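Local structure of beta-N-acetylhexosaminidase (Microbacterium sp. HJ5, 7BWG) at residues Ala136-Tyr141 and Asp427-Thr432; Gly361-Gln366 and Gln390-Pro395; Tyr400-Tyr405 and Trp450-Arg455. The protein is a glycoside hydrolase of family 20 that probably cleaves terminal non-reducing N-acetyl-D-hexosamine residues from N-acetyl-beta-D-hexosaminides. All blocks are in the same frame, centred on the assembly; numbering follows the deposited sequence.

Interaction 1: residues Ala136-Tyr141 and Asp427-Thr432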
# COMPACT_ATOMS: atom_id res chain seq x y z
N ALA A 136 -7.97 28.17 -12.60
CA ALA A 136 -7.18 26.98 -12.88
C ALA A 136 -5.86 27.07 -12.12
O ALA A 136 -5.29 28.16 -11.99
CB ALA A 136 -6.92 26.83 -14.38
N PRO A 137 -5.35 25.96 -11.60
CA PRO A 137 -4.12 26.01 -10.79
C PRO A 137 -2.87 26.09 -11.65
O PRO A 137 -2.80 25.54 -12.75
CB PRO A 137 -4.16 24.70 -10.00
CG PRO A 137 -5.46 24.02 -10.36
CD PRO A 137 -5.89 24.60 -11.67
N ARG A 138 -1.86 26.78 -11.12
CA ARG A 138 -0.59 26.90 -11.82
C ARG A 138 0.28 25.67 -11.61
O ARG A 138 0.90 25.17 -12.56
CB ARG A 138 0.15 28.16 -11.36
CG ARG A 138 1.44 28.43 -12.11
CD ARG A 138 2.21 29.59 -11.48
NE ARG A 138 3.51 29.78 -12.11
CZ ARG A 138 4.46 30.57 -11.62
NH1 ARG A 138 4.26 31.24 -10.49
NH2 ARG A 138 5.62 30.68 -12.25
N PHE A 139 0.34 25.16 -10.38
CA PHE A 139 1.16 24.01 -10.04
C PHE A 139 0.29 22.88 -9.53
O PHE A 139 -0.64 23.11 -8.74
CB PHE A 139 2.21 24.38 -8.99
CG PHE A 139 3.16 25.46 -9.43
CD1 PHE A 139 3.98 25.28 -10.54
CD2 PHE A 139 3.24 26.66 -8.74
CE1 PHE A 139 4.85 26.27 -10.95
CE2 PHE A 139 4.11 27.65 -9.14
CZ PHE A 139 4.92 27.46 -10.25
N ALA A 140 0.58 21.66 -9.98
CA ALA A 140 -0.19 20.50 -9.54
C ALA A 140 0.06 20.17 -8.08
O ALA A 140 -0.80 19.58 -7.42
CB ALA A 140 0.14 19.29 -10.42
N TYR A 141 1.24 20.53 -7.56
CA TYR A 141 1.56 20.34 -6.15
C TYR A 141 1.41 21.67 -5.43
O TYR A 141 2.14 22.63 -5.72
CB TYR A 141 2.98 19.78 -5.98
CG TYR A 141 3.26 19.20 -4.61
CD1 TYR A 141 3.67 20.00 -3.56
CD2 TYR A 141 3.13 17.83 -4.38
CE1 TYR A 141 3.94 19.47 -2.31
CE2 TYR A 141 3.40 17.29 -3.13
CZ TYR A 141 3.80 18.11 -2.10
OH TYR A 141 4.06 17.58 -0.86
N ASP A 427 7.45 38.00 -1.36
CA ASP A 427 8.39 38.69 -2.24
C ASP A 427 9.26 37.69 -3.01
O ASP A 427 10.49 37.69 -2.90
CB ASP A 427 9.24 39.65 -1.43
CG ASP A 427 9.45 40.98 -2.13
OD1 ASP A 427 8.58 41.37 -2.93
OD2 ASP A 427 10.48 41.64 -1.86
N TRP A 428 8.61 36.84 -3.80
CA TRP A 428 9.34 35.85 -4.58
C TRP A 428 8.44 35.27 -5.66
O TRP A 428 7.21 35.23 -5.51
CB TRP A 428 9.89 34.72 -3.69
CG TRP A 428 8.83 33.88 -3.06
CD1 TRP A 428 7.98 34.25 -2.06
CD2 TRP A 428 8.51 32.52 -3.37
NE1 TRP A 428 7.15 33.20 -1.73
CE2 TRP A 428 7.46 32.13 -2.52
CE3 TRP A 428 9.02 31.59 -4.28
CZ2 TRP A 428 6.90 30.85 -2.56
CZ3 TRP A 428 8.47 30.32 -4.32
CH2 TRP A 428 7.42 29.97 -3.47
N GLU A 429 9.07 34.83 -6.74
CA GLU A 429 8.39 34.18 -7.86
C GLU A 429 8.89 32.75 -7.96
O GLU A 429 10.11 32.54 -8.04
CB GLU A 429 8.64 34.94 -9.17
CG GLU A 429 8.41 34.12 -10.43
CD GLU A 429 6.99 33.60 -10.55
OE1 GLU A 429 6.82 32.42 -10.90
OE2 GLU A 429 6.05 34.38 -10.28
N PRO A 430 8.01 31.75 -7.95
CA PRO A 430 8.48 30.35 -8.04
C PRO A 430 9.31 30.06 -9.28
O PRO A 430 10.06 29.08 -9.28
CB PRO A 430 7.17 29.55 -8.04
CG PRO A 430 6.22 30.40 -7.28
CD PRO A 430 6.56 31.82 -7.66
N SER A 431 9.20 30.87 -10.34
CA SER A 431 9.96 30.64 -11.56
C SER A 431 11.35 31.27 -11.51
O SER A 431 12.33 30.62 -11.90
CB SER A 431 9.19 31.18 -12.77
OG SER A 431 8.00 30.46 -12.98
N THR A 432 11.45 32.51 -11.03
CA THR A 432 12.75 33.20 -11.04
C THR A 432 13.68 32.63 -9.97
O THR A 432 14.87 32.42 -10.24
CB THR A 432 12.55 34.70 -10.83
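Arg138 reaches straight across to Glu429, its chain extended from CG to NE and CG anti to the backbone N (chi1 -175°). It meets the carboxylate end-on: NH1 and NH2 both grip one oxygen, Glu429 OE1, NH1 at 2.8 Å. OE1 lies almost in the guanidinium plane and receives both nitrogens on its syn lone pair, although the two flat groups are turned 43° apart. Glu429 bends at chi2 (60°) to bring this oxygen round to the backbone two residues on, where Ser431 N donates to the anti lone pair of OE1 at 2.9 Å. Ser431 OG also donates, from above the carboxylate plane, so four donors converge on OE1, while OE2 is bound by Thr480 N. Arginine, long and with a flat end, suits this place doubly: Phe139 CZ lies 3.3 Å above one face of the guanidinium, toward its rim, and Arg138 CG stands over the centre of the phenyl ring. Compact Pro430 completes the apolar side: its CB packs obliquely against Phe139 CE2 at 3.8 Å. The salt bridge joins the loop leading into strand 141-147 to the loop before its parallel neighbour 442-449, on the N-terminal side of the family's TIM-type barrel.

Interaction 2: residues Gly361-Gln366 and Gln390-Pro395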
# COMPACT_ATOMS: atom_id res chain seq x y z
N GLY A 361 14.26 10.45 -11.44
CA GLY A 361 12.97 11.09 -11.39
C GLY A 361 12.49 11.45 -10.00
O GLY A 361 11.28 11.63 -9.80
N ALA A 362 13.40 11.57 -9.04
CA ALA A 362 13.01 11.87 -7.67
C ALA A 362 12.55 13.32 -7.53
O ALA A 362 13.10 14.23 -8.17
CB ALA A 362 14.17 11.60 -6.71
N THR A 363 11.54 13.53 -6.69
CA THR A 363 10.94 14.83 -6.44
C THR A 363 11.62 15.47 -5.22
O THR A 363 12.20 14.79 -4.38
CB THR A 363 9.43 14.66 -6.24
OG1 THR A 363 8.83 14.38 -7.51
CG2 THR A 363 8.78 15.91 -5.67
N VAL A 364 11.57 16.81 -5.16
CA VAL A 364 12.42 17.56 -4.24
C VAL A 364 11.64 18.68 -3.57
O VAL A 364 10.79 19.33 -4.19
CB VAL A 364 13.64 18.13 -4.98
CG1 VAL A 364 14.32 19.21 -4.15
CG2 VAL A 364 14.58 17.02 -5.30
N GLY A 365 11.94 18.91 -2.29
CA GLY A 365 11.61 20.16 -1.64
C GLY A 365 12.84 21.03 -1.45
O GLY A 365 13.59 20.84 -0.50
N GLN A 366 13.08 21.97 -2.37
CA GLN A 366 14.15 22.94 -2.17
C GLN A 366 13.81 23.84 -0.99
O GLN A 366 12.76 24.48 -0.97
CB GLN A 366 14.36 23.77 -3.44
CG GLN A 366 15.24 25.00 -3.25
CD GLN A 366 16.60 24.86 -3.92
OE1 GLN A 366 16.76 24.10 -4.88
NE2 GLN A 366 17.58 25.61 -3.43
N GLN A 390 11.10 16.65 -10.91
CA GLN A 390 10.62 18.02 -10.77
C GLN A 390 10.99 18.56 -9.40
O GLN A 390 11.38 17.82 -8.49
CB GLN A 390 9.10 18.09 -10.97
CG GLN A 390 8.64 17.81 -12.39
CD GLN A 390 7.17 17.44 -12.46
OE1 GLN A 390 6.73 16.50 -11.80
NE2 GLN A 390 6.41 18.18 -13.25
N LEU A 391 10.84 19.87 -9.26
CA LEU A 391 11.15 20.58 -8.02
C LEU A 391 9.87 21.05 -7.35
O LEU A 391 8.99 21.60 -8.01
CB LEU A 391 12.05 21.79 -8.30
CG LEU A 391 13.56 21.61 -8.51
CD1 LEU A 391 14.23 22.95 -8.74
CD2 LEU A 391 14.18 20.90 -7.33
N ILE A 392 9.77 20.82 -6.05
CA ILE A 392 8.88 21.58 -5.18
C ILE A 392 9.74 22.57 -4.42
O ILE A 392 10.72 22.18 -3.77
CB ILE A 392 8.10 20.67 -4.22
CG1 ILE A 392 7.46 19.50 -4.97
CG2 ILE A 392 7.04 21.47 -3.47
CD1 ILE A 392 6.86 18.45 -4.04
N LEU A 393 9.42 23.85 -4.52
CA LEU A 393 10.23 24.89 -3.92
C LEU A 393 9.60 25.37 -2.63
O LEU A 393 8.43 25.76 -2.61
CB LEU A 393 10.43 26.06 -4.88
CG LEU A 393 11.13 25.76 -6.21
CD1 LEU A 393 12.23 24.72 -6.04
CD2 LEU A 393 10.14 25.32 -7.28
N SER A 394 10.38 25.34 -1.55
CA SER A 394 9.93 25.79 -0.23
C SER A 394 11.02 26.65 0.39
O SER A 394 11.73 26.22 1.32
CB SER A 394 9.59 24.59 0.66
OG SER A 394 10.71 23.75 0.85
N PRO A 395 11.19 27.88 -0.09
CA PRO A 395 12.30 28.71 0.38
C PRO A 395 12.18 29.03 1.86
O PRO A 395 11.12 29.46 2.33
CB PRO A 395 12.20 29.97 -0.49
CG PRO A 395 11.30 29.60 -1.63
CD PRO A 395 10.36 28.57 -1.09
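With CG1 of Val364 anti to the backbone N (chi1 164°) and CG of Leu391 anti to its carbonyl carbon (chi1 -79°), the two lie side by side, pointing the same way, Val364 CG1 meeting Leu391 CD2 at 3.6 Å. Gln366 also carries its CG anti to the backbone N, and its CB crosses Leu393 CD1 obliquely at 3.5 Å on the same face of the sheet. Its chain then bends at chi2, and the amide NE2 donates to Met377 O, so an aliphatic stem with a polar tip suits this buried spot. Ile392 points to the other face, where its CD1 meets Thr363 CG2 at 3.6 Å. Between the parallel strands, Ile392 N donates to Val364 O at 2.6 Å, and Gln366 N to Ile392 O at 2.8 Å, nearly along the C=O axis. Gly365 CA adds a CA-H...O contact to Ile392 O at 3.1 Å. Ser394 sets OG between N and the carbonyl carbon (chi1 60°). This lets OG, at 2.8 Å and well above the carbonyl plane, join Ser394 N, at 2.6 Å, on Gln366 O. One serine thus gives a buried strand-end carbonyl of the beta-alpha-beta unit two donors, while Val364, Leu391 and Leu393 pack on one face.

Interaction 3: residues Tyr400-Tyr405 and Trp450-Arg455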
# COMPACT_ATOMS: atom_id res chain seq x y z
N TYR A 400 8.86 29.28 4.87
CA TYR A 400 8.94 28.55 6.13
C TYR A 400 8.02 29.20 7.16
O TYR A 400 8.34 30.27 7.70
CB TYR A 400 10.38 28.50 6.63
CG TYR A 400 11.10 27.23 6.25
CD1 TYR A 400 10.59 26.39 5.28
CD2 TYR A 400 12.29 26.87 6.87
CE1 TYR A 400 11.25 25.23 4.92
CE2 TYR A 400 12.95 25.70 6.52
CZ TYR A 400 12.42 24.89 5.54
OH TYR A 400 13.08 23.73 5.19
N LEU A 401 6.88 28.57 7.42
CA LEU A 401 5.87 29.13 8.31
C LEU A 401 6.26 29.07 9.78
O LEU A 401 5.62 29.75 10.59
CB LEU A 401 4.53 28.41 8.09
CG LEU A 401 3.99 28.50 6.66
CD1 LEU A 401 2.71 27.69 6.51
CD2 LEU A 401 3.77 29.95 6.26
N ASP A 402 7.27 28.29 10.13
CA ASP A 402 7.78 28.27 11.50
C ASP A 402 8.77 29.39 11.78
O ASP A 402 9.30 29.46 12.89
CB ASP A 402 8.44 26.92 11.80
CG ASP A 402 9.74 26.73 11.04
OD1 ASP A 402 9.71 26.81 9.79
OD2 ASP A 402 10.78 26.51 11.69
N MET A 403 9.04 30.25 10.80
CA MET A 403 9.99 31.34 10.99
C MET A 403 9.31 32.52 11.69
O MET A 403 8.18 32.89 11.36
CB MET A 403 10.56 31.79 9.65
CG MET A 403 11.98 32.33 9.73
SD MET A 403 13.17 31.06 10.20
CE MET A 403 13.14 30.00 8.76
N LYS A 404 10.02 33.10 12.66
CA LYS A 404 9.48 34.18 13.48
C LYS A 404 8.94 35.31 12.62
O LYS A 404 9.43 35.57 11.52
CB LYS A 404 10.57 34.72 14.41
CG LYS A 404 10.55 34.19 15.83
CD LYS A 404 11.78 34.65 16.59
CE LYS A 404 11.61 34.51 18.09
NZ LYS A 404 10.55 35.42 18.61
N TYR A 405 7.90 35.99 13.14
CA TYR A 405 7.49 37.25 12.54
C TYR A 405 8.43 38.36 13.00
O TYR A 405 8.92 38.33 14.13
CB TYR A 405 6.06 37.60 12.94
CG TYR A 405 4.95 36.93 12.16
CD1 TYR A 405 4.46 37.49 10.99
CD2 TYR A 405 4.38 35.74 12.61
CE1 TYR A 405 3.44 36.88 10.28
CE2 TYR A 405 3.36 35.12 11.89
CZ TYR A 405 2.89 35.70 10.73
OH TYR A 405 1.88 35.10 10.02
N TRP A 450 7.57 23.75 10.74
CA TRP A 450 8.28 22.92 11.70
C TRP A 450 7.80 23.24 13.11
O TRP A 450 7.44 24.38 13.42
CB TRP A 450 9.79 23.14 11.58
CG TRP A 450 10.29 22.95 10.18
CD1 TRP A 450 10.55 23.93 9.26
CD2 TRP A 450 10.58 21.71 9.53
NE1 TRP A 450 10.99 23.37 8.09
CE2 TRP A 450 11.02 22.01 8.22
CE3 TRP A 450 10.51 20.37 9.92
CZ2 TRP A 450 11.39 21.02 7.31
CZ3 TRP A 450 10.88 19.39 9.02
CH2 TRP A 450 11.31 19.72 7.73
N SER A 451 7.78 22.22 13.96
CA SER A 451 7.12 22.29 15.26
C SER A 451 8.11 22.28 16.43
O SER A 451 7.84 21.67 17.47
CB SER A 451 6.12 21.15 15.41
OG SER A 451 5.19 21.14 14.34
N GLU A 452 9.25 22.95 16.28
CA GLU A 452 10.18 23.05 17.40
C GLU A 452 9.61 23.92 18.52
O GLU A 452 9.88 23.66 19.70
CB GLU A 452 11.53 23.59 16.94
CG GLU A 452 12.28 22.67 15.99
CD GLU A 452 12.26 23.17 14.57
OE1 GLU A 452 13.06 22.67 13.75
OE2 GLU A 452 11.45 24.07 14.27
N THR A 453 8.83 24.94 18.17
CA THR A 453 8.28 25.88 19.13
C THR A 453 6.76 25.83 19.21
O THR A 453 6.17 26.52 20.05
CB THR A 453 8.71 27.31 18.79
OG1 THR A 453 7.88 27.82 17.74
CG2 THR A 453 10.16 27.33 18.33
N LEU A 454 6.11 25.03 18.37
CA LEU A 454 4.66 25.04 18.24
C LEU A 454 4.08 23.81 18.93
O LEU A 454 4.34 22.68 18.51
CB LEU A 454 4.25 25.08 16.76
CG LEU A 454 4.70 26.32 15.98
CD1 LEU A 454 6.14 26.22 15.48
CD2 LEU A 454 3.76 26.60 14.82
N ARG A 455 3.30 24.04 19.98
CA ARG A 455 2.78 22.97 20.82
C ARG A 455 1.26 22.94 20.89
O ARG A 455 0.71 22.10 21.62
CB ARG A 455 3.35 23.10 22.24
CG ARG A 455 4.72 23.76 22.27
CD ARG A 455 5.38 23.68 23.64
NE ARG A 455 4.82 24.65 24.57
CZ ARG A 455 4.21 24.34 25.70
NH1 ARG A 455 4.06 23.06 26.05
NH2 ARG A 455 3.73 25.29 26.49
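The Tyr400 ring and the Trp450 indole form a T-shaped pair in which the indole supplies the edge and the phenol the face. Tyr400 holds its first torsion at -96°, well off the usual staggered positions, bringing the ring beside the tryptophan. Trp450 sets CG anti to the carbonyl carbon and beside the backbone N, and its second torsion turns the ring so that the pyrrole edge leads. NE1 then stands over one face of Tyr400, offset toward the rim, and comes nearest to Tyr400 CZ at 3.3 Å. The planes are 74° apart and the centroid of the five-membered ring is 4.7 Å from that of the phenol. Tyrosine offers a broad, electron-rich face to a polarised N-H edge, and its hydroxyl extends the contact to Trp450 NE1 and CZ2. An alanine in place of Tyr400 would remove that face and would probably leave the indole less firmly fixed in its rotation.

Asp402 approaches the same indole alongside. Its CG takes the crowded position between the backbone N and the carbonyl carbon (chi1 70°), and the carboxylate stands nearly upright to the ring plane, with OD1 3.0 Å from Trp450 CD1 at the indole edge. A type I turn from Tyr400 to Met403, closed by Met403 N to Tyr400 O at 3.2 Å, presents both side chains to the tryptophan. Glu452 bends at chi2 and brings OE2 within 3.6 Å of Asp402 OD2. Such like charges may raise the proton affinity of one carboxylate, although Glu452 OE1 also has a salt bridge with Arg150. Trp450 has a second edge-to-face partner in His176. The contact lies in loops on the C-terminal side of the TIM-type barrel, where glycoside hydrolases of this fold carry their substrate pocket.

In the fold
From the N terminus, residues 136-141 lead from strand 126-135 into strand 141-147 and meet 427-432, 286 residues on, so interaction 1 closes by far the longest loop. Nested within it, interaction 2 closes a short one around helix 377-386. After Pro395 and helix 396-399, interaction 3 opens at 400-405 and is closed 45 residues on, at 450-455, just after strand 442-449; it thereby crosses interaction 1. Interactions 2 and 3 follow in series. Strand 442-449 is common ground, pairing with strands 141-147 and 391-393. Interaction 2 touches both others, through Tyr141 on Ile392 and Tyr400 on Ser394, whereas interactions 1 and 3 remain about 8 Å apart at their nearest atoms.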